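Local coordinates for variant surface glycoprotein MITAT 1.1 (PDB 5LY9) that forms, with many copies of itself, the surface coat of the trypanosome, whose antigenically distinct versions let the parasite evade the immune response of its host, at residues G26-E31 with N254-A259; A95-Y100 with W246-E251. All coordinates share one frame; numbering follows the deposited sequence.

Contact 1 of 2, residues G26-E31 with N254-A259; sequences GEMLNE and NREAKA. Unlike the reference sequence in segment 26-31: Glu31 (reference Lys).
Glu31 of helix 24-55 reaches the chain that follows helix 244-254 and accepts the backbone N-H of Ala259 on OE2: N to OE2 is 2.8 Å, nearly straight at 170°, on the anti lone pair of the oxygen. CG, anti to the backbone N (chi1 -161°), lies 3.4 Å from Ala257 O, and the bend at chi2 turns the carboxylate to Ala259 N. The Glu31 and Lys258 side chains cross obliquely, with OE2 near Lys258 CA and CB. Its other oxygen, Glu31 OE1, takes a hydrogen from a water that also donates to Glu27 OE1 and accepts from Lys258 NZ, 2.8 Å from the water oxygen. Glu31 differs from the reference sequence. One turn back, Met28, bent at chi2 and chi3, lays its CE 3.3 Å from Glu256 CD. The helix belongs to the long helical bundle of the A-type VSG N-terminal domain, with the extended 256-258 piece laid along it. Lys258, bent at chi2, turns its amine back to Glu256 OE1, a salt bridge of 3.1 Å. In the next shell Arg159 bridges both Glu27 OE1 and Glu256 OE1, which probably eases the repulsion between these acids, while Ala157 N holds Glu27 OE2 and Ser94 holds Glu256 OE2. From helix 62-114, Thr90 and Gln91 bind the backbone N and O of Ala257.

Contact 2 of 2, residues A95-Y100 with W246-E251; sequences ARAAAY and WHEAWE
The guanidinium of Arg96 meets Glu248 end-on, NH1 and NH2 both closing on the single oxygen OE2, which lies at the edge of the guanidinium, in its plane. The carboxylate is turned 76° from that plane, so the two nitrogens see different sides of the same oxygen. NH1, 2.8 Å from OE2, donates to the anti lone pair of that oxygen, whereas NH2 comes from above the carboxylate plane at 3.1 Å from OE2, with a less straight bond (140°). The side chains cross at about a right angle. Arg96 gets there with CG flanked by both the backbone N and C (chi1 73°) and a bend at chi2. In Glu248, CG anti to the backbone N lies 3.8 Å from Ala97 CB, and the bend at chi2 turns the carboxylate to Arg96.

Beside this pair, Ala97 points its CB at the backbone of helix 244-254, 3.7 Å from Ala249 CA, and the two methyl carbons, CB of Ala97 and CB of Ala249, are 4.2 Å apart. Such small side chains let the short helix lie close against the long helix 62-114, in the helical bundle of the VSG N-terminal domain: the local axes approach to 8.3 Å and run roughly antiparallel. Leu101 also packs on Ala249, and Leu21 of helix 8-21 touches Ala98.

Arg93 forms a second salt bridge to Glu248 OE2. Two arginines converging on one carboxylate oxygen would favour its ionised form, and the Arg96 guanidinium, by also bonding Pro150 O of the second subunit through NH2, joins the helix pair to the dimer interface.

From the N terminus, helix 24-55 comes first and supplies residues 26-31; helix 62-114 follows directly and supplies 95-100. The chain then passes through more than a hundred residues, mostly without helix, before helix 244-254 returns to pack on 95-100 and close contact 2. From the end of that helix, residues 254-259 reach back to 26-31, closing contact 1 as the wider loop that encloses the narrower one. Helix 244-254 and its exit are thus tied to both long helices in turn. The centres lie about 13 Å apart, and the contacts touch where Met28 CG is 4.0 Å from Ala95 N; both sites also touch the second subunit.

Contact 1 of 2, residues G26-E31 with N254-A259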
loop_
_atom_site.group_PDB
_atom_site.type_symbol
_atom_site.label_atom_id
_atom_site.label_comp_id
_atom_site.label_asym_id
_atom_site.label_seq_id
_atom_site.Cartn_x
_atom_site.Cartn_y
_atom_site.Cartn_z
ATOM N N GLY A 26 4.733 -7.356 3.050
ATOM C CA GLY A 26 4.748 -7.314 4.497
ATOM C C GLY A 26 5.667 -6.290 5.121
ATOM O O GLY A 26 5.336 -5.662 6.146
ATOM N N GLU A 27 6.804 -6.085 4.486
ATOM C CA GLU A 27 7.695 -5.043 4.958
ATOM C C GLU A 27 7.102 -3.690 4.665
ATOM O O GLU A 27 7.200 -2.823 5.532
ATOM C CB GLU A 27 9.134 -5.171 4.414
ATOM C CG GLU A 27 9.952 -3.942 4.755
ATOM C CD GLU A 27 11.464 -4.108 4.730
ATOM O OE1 GLU A 27 12.132 -3.059 4.443
ATOM O OE2 GLU A 27 11.993 -5.188 5.172
ATOM N N MET A 28 6.450 -3.511 3.516
ATOM C CA MET A 28 5.737 -2.308 3.279
ATOM C C MET A 28 4.583 -2.058 4.303
ATOM O O MET A 28 4.340 -0.892 4.740
ATOM C CB MET A 28 5.301 -2.215 1.824
ATOM C CG MET A 28 6.451 -2.063 0.855
ATOM S SD MET A 28 7.379 -0.532 1.157
ATOM C CE MET A 28 8.656 -0.971 2.335
ATOM N N LEU A 29 3.873 -3.085 4.718
ATOM C CA LEU A 29 2.904 -2.897 5.794
ATOM C C LEU A 29 3.545 -2.433 7.067
ATOM O O LEU A 29 3.094 -1.422 7.669
ATOM C CB LEU A 29 2.134 -4.183 6.092
ATOM C CG LEU A 29 1.165 -4.181 7.254
ATOM C CD1 LEU A 29 0.139 -3.090 7.114
ATOM C CD2 LEU A 29 0.619 -5.640 7.414
ATOM N N ASN A 30 4.630 -3.097 7.443
ATOM C CA ASN A 30 5.332 -2.734 8.640
ATOM C C ASN A 30 5.795 -1.263 8.553
ATOM O O ASN A 30 5.647 -0.475 9.512
ATOM C CB ASN A 30 6.554 -3.592 8.870
ATOM C CG ASN A 30 7.128 -3.346 10.271
ATOM O OD1 ASN A 30 6.495 -3.686 11.268
ATOM N ND2 ASN A 30 8.287 -2.684 10.336
ATOM N N GLU A 31 6.350 -0.881 7.410
ATOM C CA GLU A 31 6.921 0.493 7.297
ATOM C C GLU A 31 5.800 1.554 7.352
ATOM O O GLU A 31 5.919 2.569 8.031
ATOM C CB GLU A 31 7.700 0.627 6.029
ATOM C CG GLU A 31 8.667 1.788 6.058
ATOM C CD GLU A 31 9.840 1.535 7.003
ATOM O OE1 GLU A 31 10.478 0.412 6.952
ATOM O OE2 GLU A 31 10.187 2.491 7.773
ATOM N N ASN A 254 14.137 1.100 -4.059
ATOM C CA ASN A 254 15.029 2.179 -3.640
ATOM C C ASN A 254 14.260 3.394 -3.198
ATOM O O ASN A 254 14.788 4.153 -2.328
ATOM C CB ASN A 254 15.932 2.565 -4.784
ATOM C CG ASN A 254 17.078 1.651 -4.924
ATOM O OD1 ASN A 254 17.468 0.988 -3.949
ATOM N ND2 ASN A 254 17.646 1.588 -6.140
ATOM N N ARG A 255 13.080 3.628 -3.753
ATOM C CA ARG A 255 12.281 4.843 -3.422
ATOM C C ARG A 255 11.256 4.722 -2.312
ATOM O O ARG A 255 10.501 5.695 -2.063
ATOM C CB ARG A 255 11.646 5.437 -4.704
ATOM C CG ARG A 255 12.822 5.870 -5.543
ATOM C CD ARG A 255 12.530 6.430 -6.880
ATOM N NE ARG A 255 13.816 6.743 -7.540
ATOM C CZ ARG A 255 13.907 7.427 -8.673
ATOM N NH1 ARG A 255 12.817 7.930 -9.254
ATOM N NH2 ARG A 255 15.089 7.628 -9.208
ATOM N N GLU A 256 11.321 3.639 -1.540
ATOM C CA GLU A 256 10.359 3.418 -0.466
ATOM C C GLU A 256 10.494 4.529 0.565
ATOM O O GLU A 256 11.613 4.839 1.072
ATOM C CB GLU A 256 10.638 2.118 0.250
ATOM C CG GLU A 256 10.347 0.920 -0.609
ATOM C CD GLU A 256 10.896 -0.403 -0.080
ATOM O OE1 GLU A 256 11.745 -0.365 0.783
ATOM O OE2 GLU A 256 10.465 -1.488 -0.591
ATOM N N ALA A 257 9.336 5.080 0.974
ATOM C CA ALA A 257 9.277 5.970 2.173
ATOM C C ALA A 257 9.539 5.132 3.426
ATOM O O ALA A 257 9.023 4.031 3.547
ATOM C CB ALA A 257 7.901 6.625 2.293
ATOM N N LYS A 258 10.258 5.713 4.366
ATOM C CA LYS A 258 10.610 5.098 5.608
ATOM C C LYS A 258 10.157 5.945 6.763
ATOM O O LYS A 258 10.167 7.194 6.708
ATOM C CB LYS A 258 12.109 4.960 5.723
ATOM C CG LYS A 258 12.904 4.353 4.536
ATOM C CD LYS A 258 12.745 2.882 4.439
ATOM C CE LYS A 258 13.410 2.380 3.168
ATOM N NZ LYS A 258 13.317 0.885 3.099
ATOM N N ALA A 259 9.805 5.282 7.840
ATOM C CA ALA A 259 9.391 5.943 9.041
ATOM C C ALA A 259 10.453 6.868 9.606
ATOM O O ALA A 259 10.137 7.946 10.170
ATOM C CB ALA A 259 8.981 4.893 10.073
HETATM O O HOH W 1 11.239 -0.567 4.395
#

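Contact 2 of 2, residues A95-Y100 with W246-E251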
loop_
_atom_site.group_PDB
_atom_site.type_symbol
_atom_site.label_atom_id
_atom_site.label_comp_id
_atom_site.label_asym_id
_atom_site.label_seq_id
_atom_site.Cartn_x
_atom_site.Cartn_y
_atom_site.Cartn_z
ATOM N N ALA A 95 5.405 -2.668 -3.009
ATOM C CA ALA A 95 4.682 -3.938 -2.771
ATOM C C ALA A 95 4.201 -4.520 -4.099
ATOM O O ALA A 95 4.440 -5.699 -4.354
ATOM C CB ALA A 95 3.551 -3.751 -1.780
ATOM N N ARG A 96 3.600 -3.730 -4.970
ATOM C CA ARG A 96 3.020 -4.285 -6.208
ATOM C C ARG A 96 4.104 -4.572 -7.223
ATOM O O ARG A 96 3.952 -5.506 -8.039
ATOM C CB ARG A 96 1.920 -3.395 -6.753
ATOM C CG ARG A 96 2.335 -2.091 -7.393
ATOM C CD ARG A 96 2.472 -2.324 -8.878
ATOM N NE ARG A 96 2.669 -1.127 -9.740
ATOM C CZ ARG A 96 3.826 -0.519 -9.924
ATOM N NH1 ARG A 96 4.909 -0.783 -9.175
ATOM N NH2 ARG A 96 3.915 0.443 -10.813
ATOM N N ALA A 97 5.199 -3.831 -7.181
ATOM C CA ALA A 97 6.276 -4.048 -8.156
ATOM C C ALA A 97 6.918 -5.390 -7.838
ATOM O O ALA A 97 7.162 -6.242 -8.750
ATOM C CB ALA A 97 7.293 -2.979 -8.048
ATOM N N ALA A 98 7.185 -5.591 -6.561
ATOM C CA ALA A 98 7.785 -6.881 -6.140
ATOM C C ALA A 98 6.851 -8.051 -6.442
ATOM O O ALA A 98 7.314 -9.083 -6.977
ATOM C CB ALA A 98 8.119 -6.865 -4.639
ATOM N N ALA A 99 5.544 -7.866 -6.154
ATOM C CA ALA A 99 4.604 -8.920 -6.361
ATOM C C ALA A 99 4.441 -9.238 -7.842
ATOM O O ALA A 99 4.371 -10.390 -8.238
ATOM C CB ALA A 99 3.288 -8.559 -5.725
ATOM N N TYR A 100 4.454 -8.205 -8.702
ATOM C CA TYR A 100 4.295 -8.444 -10.143
ATOM C C TYR A 100 5.467 -9.228 -10.720
ATOM O O TYR A 100 5.290 -10.220 -11.447
ATOM C CB TYR A 100 4.168 -7.078 -10.846
ATOM C CG TYR A 100 3.929 -7.154 -12.338
ATOM C CD1 TYR A 100 2.880 -7.928 -12.905
ATOM C CD2 TYR A 100 4.765 -6.480 -13.207
ATOM C CE1 TYR A 100 2.665 -7.955 -14.245
ATOM C CE2 TYR A 100 4.549 -6.497 -14.592
ATOM C CZ TYR A 100 3.509 -7.260 -15.116
ATOM O OH TYR A 100 3.323 -7.311 -16.473
ATOM N N TRP A 246 11.650 -5.594 -13.961
ATOM C CA TRP A 246 12.864 -5.670 -13.145
ATOM C C TRP A 246 13.348 -4.282 -12.763
ATOM O O TRP A 246 13.677 -4.054 -11.623
ATOM C CB TRP A 246 13.970 -6.401 -13.886
ATOM C CG TRP A 246 13.604 -7.816 -14.195
ATOM C CD1 TRP A 246 12.886 -8.289 -15.249
ATOM C CD2 TRP A 246 14.030 -8.965 -13.474
ATOM N NE1 TRP A 246 12.844 -9.654 -15.226
ATOM C CE2 TRP A 246 13.549 -10.100 -14.153
ATOM C CE3 TRP A 246 14.760 -9.154 -12.316
ATOM C CZ2 TRP A 246 13.781 -11.417 -13.671
ATOM C CZ3 TRP A 246 14.972 -10.439 -11.851
ATOM C CH2 TRP A 246 14.498 -11.539 -12.512
ATOM N N HIS A 247 13.328 -3.364 -13.703
ATOM C CA HIS A 247 13.659 -1.985 -13.377
ATOM C C HIS A 247 12.664 -1.434 -12.361
ATOM O O HIS A 247 13.080 -0.762 -11.419
ATOM C CB HIS A 247 13.560 -1.117 -14.632
ATOM C CG HIS A 247 13.943 0.296 -14.371
ATOM N ND1 HIS A 247 13.075 1.196 -13.831
ATOM C CD2 HIS A 247 15.135 0.920 -14.453
ATOM C CE1 HIS A 247 13.697 2.354 -13.649
ATOM N NE2 HIS A 247 14.931 2.231 -14.080
ATOM N N GLU A 248 11.359 -1.735 -12.524
ATOM C CA GLU A 248 10.366 -1.193 -11.668
ATOM C C GLU A 248 10.475 -1.689 -10.219
ATOM O O GLU A 248 10.425 -0.891 -9.283
ATOM C CB GLU A 248 8.959 -1.469 -12.221
ATOM C CG GLU A 248 7.861 -1.027 -11.275
ATOM C CD GLU A 248 7.733 0.484 -11.061
ATOM O OE1 GLU A 248 8.399 1.298 -11.715
ATOM O OE2 GLU A 248 6.922 0.861 -10.212
ATOM N N ALA A 249 10.692 -2.995 -10.000
ATOM C CA ALA A 249 10.924 -3.473 -8.614
ATOM C C ALA A 249 12.168 -2.862 -8.002
ATOM O O ALA A 249 12.152 -2.521 -6.843
ATOM C CB ALA A 249 11.000 -4.961 -8.528
ATOM N N TRP A 250 13.214 -2.710 -8.797
ATOM C CA TRP A 250 14.429 -2.124 -8.284
ATOM C C TRP A 250 14.294 -0.675 -7.856
ATOM O O TRP A 250 14.665 -0.298 -6.728
ATOM C CB TRP A 250 15.561 -2.324 -9.297
ATOM C CG TRP A 250 16.782 -1.559 -9.037
ATOM C CD1 TRP A 250 17.725 -1.808 -8.114
ATOM C CD2 TRP A 250 17.242 -0.458 -9.820
ATOM N NE1 TRP A 250 18.768 -0.873 -8.245
ATOM C CE2 TRP A 250 18.463 -0.015 -9.256
ATOM C CE3 TRP A 250 16.686 0.255 -10.879
ATOM C CZ2 TRP A 250 19.186 1.094 -9.766
ATOM C CZ3 TRP A 250 17.407 1.343 -11.423
ATOM C CH2 TRP A 250 18.625 1.769 -10.818
ATOM N N GLU A 251 13.797 0.127 -8.758
ATOM C CA GLU A 251 13.583 1.559 -8.489
ATOM C C GLU A 251 12.562 1.754 -7.381
ATOM O O GLU A 251 12.791 2.554 -6.455
ATOM C CB GLU A 251 13.145 2.268 -9.746
ATOM C CG GLU A 251 12.934 3.746 -9.522
ATOM C CD GLU A 251 12.721 4.524 -10.799
ATOM O OE1 GLU A 251 13.756 4.834 -11.478
ATOM O OE2 GLU A 251 11.549 4.772 -11.130
#